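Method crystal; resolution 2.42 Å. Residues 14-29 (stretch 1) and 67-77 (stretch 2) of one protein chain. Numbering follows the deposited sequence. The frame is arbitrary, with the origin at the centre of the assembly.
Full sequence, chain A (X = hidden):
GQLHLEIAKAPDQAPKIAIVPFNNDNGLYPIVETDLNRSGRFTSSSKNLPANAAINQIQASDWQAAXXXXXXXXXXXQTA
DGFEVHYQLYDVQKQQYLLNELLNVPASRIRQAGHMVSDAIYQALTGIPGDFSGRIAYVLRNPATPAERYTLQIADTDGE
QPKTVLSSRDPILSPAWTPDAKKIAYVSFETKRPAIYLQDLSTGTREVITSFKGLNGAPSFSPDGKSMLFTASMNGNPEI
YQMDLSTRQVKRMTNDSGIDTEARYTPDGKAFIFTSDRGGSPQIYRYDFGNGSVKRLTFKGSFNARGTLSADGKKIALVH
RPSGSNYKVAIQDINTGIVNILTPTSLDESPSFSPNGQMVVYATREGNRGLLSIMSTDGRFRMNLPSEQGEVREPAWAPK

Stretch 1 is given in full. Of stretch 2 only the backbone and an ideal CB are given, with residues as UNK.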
# COMPACT_ATOMS: atom_id res chain seq x y z
N ALA A 14 12.54 4.93 19.01
CA ALA A 14 13.06 5.31 17.70
C ALA A 14 13.76 6.65 17.85
O ALA A 14 13.46 7.41 18.78
CB ALA A 14 11.93 5.40 16.66
N PRO A 15 14.71 6.96 16.97
CA PRO A 15 15.33 8.29 17.01
C PRO A 15 14.29 9.38 16.81
O PRO A 15 13.29 9.19 16.11
CB PRO A 15 16.34 8.26 15.85
CG PRO A 15 16.50 6.84 15.48
CD PRO A 15 15.33 6.06 15.98
N LYS A 16 14.53 10.52 17.45
CA LYS A 16 13.62 11.65 17.38
C LYS A 16 14.12 12.67 16.37
O LYS A 16 15.33 12.87 16.20
CB LYS A 16 13.47 12.30 18.76
CG LYS A 16 13.38 11.30 19.90
CD LYS A 16 13.38 12.00 21.26
CE LYS A 16 12.83 11.09 22.35
NZ LYS A 16 12.78 9.67 21.93
N ILE A 17 13.18 13.32 15.69
CA ILE A 17 13.49 14.30 14.65
C ILE A 17 12.80 15.60 15.03
O ILE A 17 11.58 15.71 14.94
CB ILE A 17 13.06 13.83 13.26
CG1 ILE A 17 13.62 12.45 12.95
CG2 ILE A 17 13.50 14.84 12.20
CD1 ILE A 17 13.02 11.81 11.73
N ALA A 18 13.59 16.59 15.45
CA ALA A 18 13.05 17.92 15.70
C ALA A 18 12.79 18.62 14.38
O ALA A 18 13.63 18.60 13.47
CB ALA A 18 14.02 18.73 16.56
N ILE A 19 11.62 19.24 14.26
CA ILE A 19 11.25 20.00 13.07
C ILE A 19 10.87 21.40 13.52
O ILE A 19 9.81 21.60 14.12
CB ILE A 19 10.12 19.32 12.28
CG1 ILE A 19 9.60 20.24 11.18
CG2 ILE A 19 8.99 18.84 13.20
CD1 ILE A 19 8.41 19.68 10.44
N VAL A 20 11.74 22.37 13.25
CA VAL A 20 11.45 23.75 13.63
C VAL A 20 10.34 24.29 12.73
O VAL A 20 10.41 24.12 11.50
CB VAL A 20 12.72 24.61 13.51
CG1 VAL A 20 12.39 26.08 13.73
CG2 VAL A 20 13.77 24.13 14.50
N PRO A 21 9.30 24.92 13.29
CA PRO A 21 8.28 25.57 12.45
C PRO A 21 8.89 26.49 11.41
O PRO A 21 9.64 27.41 11.76
CB PRO A 21 7.43 26.34 13.46
CG PRO A 21 7.63 25.65 14.76
CD PRO A 21 8.92 24.88 14.71
N PHE A 22 8.60 26.25 10.14
CA PHE A 22 9.16 27.06 9.08
C PHE A 22 8.61 28.48 9.16
O PHE A 22 7.41 28.69 9.38
CB PHE A 22 8.84 26.47 7.70
CG PHE A 22 9.13 24.99 7.57
CD1 PHE A 22 10.05 24.36 8.40
CD2 PHE A 22 8.48 24.24 6.61
CE1 PHE A 22 10.30 23.01 8.27
CE2 PHE A 22 8.74 22.89 6.47
CZ PHE A 22 9.65 22.27 7.30
N ASN A 23 9.49 29.46 9.01
CA ASN A 23 9.05 30.85 9.02
C ASN A 23 8.16 31.12 7.81
O ASN A 23 8.45 30.67 6.70
CB ASN A 23 10.24 31.80 9.03
CG ASN A 23 11.29 31.44 8.00
OD1 ASN A 23 11.08 31.64 6.80
ND2 ASN A 23 12.42 30.91 8.45
N ASN A 24 7.06 31.84 8.04
CA ASN A 24 6.05 32.08 7.02
C ASN A 24 5.52 30.76 6.45
O ASN A 24 5.44 30.56 5.24
CB ASN A 24 6.59 32.99 5.91
CG ASN A 24 5.48 33.59 5.06
OD1 ASN A 24 4.36 33.77 5.52
ND2 ASN A 24 5.81 33.91 3.81
N ASP A 25 5.17 29.85 7.35
CA ASP A 25 4.74 28.52 6.95
C ASP A 25 3.37 28.56 6.28
O ASP A 25 2.52 29.39 6.61
CB ASP A 25 4.71 27.58 8.16
CG ASP A 25 4.40 26.15 7.77
OD1 ASP A 25 5.22 25.54 7.05
OD2 ASP A 25 3.35 25.63 8.20
N ASN A 26 3.18 27.65 5.33
CA ASN A 26 1.94 27.53 4.58
C ASN A 26 1.00 26.47 5.14
O ASN A 26 -0.05 26.22 4.54
CB ASN A 26 2.26 27.20 3.11
CG ASN A 26 1.33 27.90 2.14
OD1 ASN A 26 0.57 28.79 2.51
ND2 ASN A 26 1.39 27.49 0.88
N GLY A 27 1.35 25.87 6.27
CA GLY A 27 0.71 24.64 6.69
C GLY A 27 1.46 23.40 6.26
O GLY A 27 0.88 22.30 6.26
N LEU A 28 2.73 23.54 5.90
CA LEU A 28 3.52 22.45 5.33
C LEU A 28 4.14 21.58 6.42
O LEU A 28 4.00 20.35 6.40
CB LEU A 28 4.60 23.02 4.42
CG LEU A 28 5.34 22.12 3.42
CD1 LEU A 28 6.52 21.40 4.07
CD2 LEU A 28 4.40 21.13 2.79
N TYR A 29 4.83 22.21 7.37
CA TYR A 29 5.59 21.45 8.35
C TYR A 29 4.74 20.57 9.28
O TYR A 29 5.25 19.51 9.68
CB TYR A 29 6.50 22.40 9.16
CG TYR A 29 5.88 23.04 10.39
CD1 TYR A 29 5.86 22.38 11.61
CD2 TYR A 29 5.36 24.32 10.33
CE1 TYR A 29 5.31 22.97 12.73
CE2 TYR A 29 4.80 24.92 11.44
CZ TYR A 29 4.78 24.24 12.64
OH TYR A 29 4.23 24.83 13.75
N UNK A 67 19.21 15.44 23.69
CA UNK A 67 19.16 14.11 23.11
C UNK A 67 18.50 14.06 21.75
O UNK A 67 17.86 13.05 21.41
CB UNK A 67 18.42 13.16 24.06
N UNK A 68 18.63 15.11 20.95
CA UNK A 68 18.02 15.20 19.63
C UNK A 68 19.10 14.95 18.59
O UNK A 68 20.08 15.71 18.54
CB UNK A 68 17.35 16.56 19.41
N UNK A 69 18.97 13.92 17.75
CA UNK A 69 20.01 13.65 16.75
C UNK A 69 19.76 14.31 15.40
O UNK A 69 20.70 14.56 14.65
CB UNK A 69 20.14 12.14 16.55
N UNK A 70 18.50 14.60 15.08
CA UNK A 70 18.14 15.11 13.76
C UNK A 70 17.23 16.32 13.90
O UNK A 70 16.26 16.29 14.67
CB UNK A 70 17.46 14.02 12.92
N UNK A 71 17.54 17.39 13.16
CA UNK A 71 16.78 18.62 13.17
C UNK A 71 16.45 19.01 11.74
O UNK A 71 17.31 18.94 10.85
CB UNK A 71 17.55 19.74 13.88
N UNK A 72 15.20 19.42 11.51
CA UNK A 72 14.72 19.82 10.19
C UNK A 72 14.33 21.29 10.24
O UNK A 72 13.59 21.71 11.13
CB UNK A 72 13.54 18.96 9.74
N UNK A 73 14.82 22.06 9.27
CA UNK A 73 14.50 23.47 9.15
C UNK A 73 13.93 23.74 7.76
O UNK A 73 14.11 22.95 6.83
CB UNK A 73 15.74 24.33 9.41
N UNK A 74 13.24 24.87 7.63
CA UNK A 74 12.61 25.19 6.36
C UNK A 74 12.25 26.65 6.23
O UNK A 74 12.12 27.38 7.23
CB UNK A 74 11.35 24.34 6.17
N UNK A 75 12.10 27.08 4.98
CA UNK A 75 11.72 28.45 4.64
C UNK A 75 10.76 28.40 3.47
O UNK A 75 11.03 27.73 2.46
CB UNK A 75 12.94 29.31 4.31
N UNK A 76 9.63 29.10 3.59
CA UNK A 76 8.59 29.10 2.57
C UNK A 76 8.50 30.50 1.97
O UNK A 76 8.36 31.49 2.70
CB UNK A 76 7.24 28.66 3.15
N UNK A 77 8.60 30.58 0.65
CA UNK A 77 8.48 31.83 -0.09
C UNK A 77 7.46 31.65 -1.20
O UNK A 77 7.55 30.71 -1.99
CB UNK A 77 9.83 32.27 -0.66

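Position 67 has phi/psi of 65/32. Positive phi favours glycine, and an ideal CB would find nothing of stretch 1 nearby. The residue is Gly67.

At position 68 CA-to-CB points sideways, with the ideal CB 4.9 Å from Ala18 CB. Ala18 is small, so a medium or large apolar side chain would suit. The residue is Ile68. Its CG2 lies 3.7 Å from Ala18 CB.

Position 69 also points sideways, near Lys16 O and Pro15. Phi is -92, and many residues could fit. The residue is Pro69. Its CD lies 3.1 Å from Lys16 O.

Position 70 begins the strand and pairs in parallel with Ile17, on the same face of the sheet. Its ideal CB is 4.1 Å from Ile17 CG2. A beta-branched, aliphatic or aromatic residue would suit. The residue is Tyr70. Pro15 CB sits at the ring edge, 4.0 Å from CE2. The backbone O accepts from Ala18 N at 2.8 Å.

Position 71 pairs with Ala18 on the other face. Ala18 leaves room, and Val20 is near, so a beta-branched apolar residue fits. The residue is Val71. Its CG2 is 4.3 Å from Ala18 CB, and its CG1 is 4.3 Å from Val20 CG2.

Position 72 returns to the face of Ile17 and Ile19. An apolar side chain is expected; valine, isoleucine or leucine are candidates. The residue is Val72. Its CG2 reaches Ile17 CG2 at 3.7 Å. Its N donates to Ala18 O at 2.6 Å, and its O accepts from Val20 N at 2.9 Å.

Position 73 points away, so stretch 1 decides little. The residue is Thr73. Its OG1 is hydrogen-bonded elsewhere in the structure.

At position 74 an ideal CB would lie 2.6 Å from Phe22 CD1, a clash. Only glycine suits. Gly74 lays its CA over the Phe22 ring face, 3.7 Å from the centroid, a CH-pi contact.

Position 75 points away overall, but its ideal CB is 3.9 Å from Asn23 OD1. A polar chain that can bend back would suit. The residue is Gln75. Its OE1 accepts from Asn23 ND2 at 2.7 Å.

Position 76 points toward stretch 1, into a hollow lined by Phe22, Asn24, Asp25, Asn26 and Leu28. A long aliphatic chain would suit. The residue is Ile76. Its CD1 is 3.9 Å from Leu28 CB and 4.3 Å from Phe22 CD2.

Position 77 points away into space free of stretch 1. Many residues would do. The residue is Lys77.

Stretch 2 67-77: GIPYVVTGQIK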
# COMPACT_ATOMS: atom_id res chain seq x y z
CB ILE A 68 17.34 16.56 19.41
CG1 ILE A 68 16.48 16.93 20.62
CG2 ILE A 68 16.52 16.55 18.13
CD1 ILE A 68 15.16 16.18 20.69
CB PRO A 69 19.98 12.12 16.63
CG PRO A 69 18.59 11.72 17.04
CD PRO A 69 17.96 12.84 17.82
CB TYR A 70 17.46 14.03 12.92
CG TYR A 70 18.27 12.76 12.81
CD1 TYR A 70 19.52 12.76 12.19
CD2 TYR A 70 17.80 11.56 13.33
CE1 TYR A 70 20.26 11.60 12.09
CE2 TYR A 70 18.54 10.40 13.24
CZ TYR A 70 19.77 10.42 12.62
OH TYR A 70 20.51 9.27 12.52
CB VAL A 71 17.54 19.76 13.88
CG1 VAL A 71 16.67 21.01 13.99
CG2 VAL A 71 18.02 19.32 15.25
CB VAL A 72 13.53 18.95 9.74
CG1 VAL A 72 12.99 19.44 8.41
CG2 VAL A 72 13.94 17.49 9.64
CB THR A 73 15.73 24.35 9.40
OG1 THR A 73 16.87 23.78 8.74
CG2 THR A 73 16.02 24.45 10.89
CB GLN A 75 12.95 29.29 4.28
CG GLN A 75 12.69 30.79 4.22
CD GLN A 75 13.74 31.59 4.96
OE1 GLN A 75 13.83 31.55 6.19
NE2 GLN A 75 14.54 32.34 4.21
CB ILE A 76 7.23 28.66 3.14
CG1 ILE A 76 7.15 27.13 3.17
CG2 ILE A 76 6.08 29.23 2.32
CD1 ILE A 76 6.03 26.60 4.03
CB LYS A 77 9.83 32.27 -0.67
CG LYS A 77 10.82 32.77 0.37
CD LYS A 77 10.68 34.27 0.59
CE LYS A 77 11.83 34.81 1.44
NZ LYS A 77 11.80 36.29 1.52
O HOH W 1 16.68 10.31 19.62
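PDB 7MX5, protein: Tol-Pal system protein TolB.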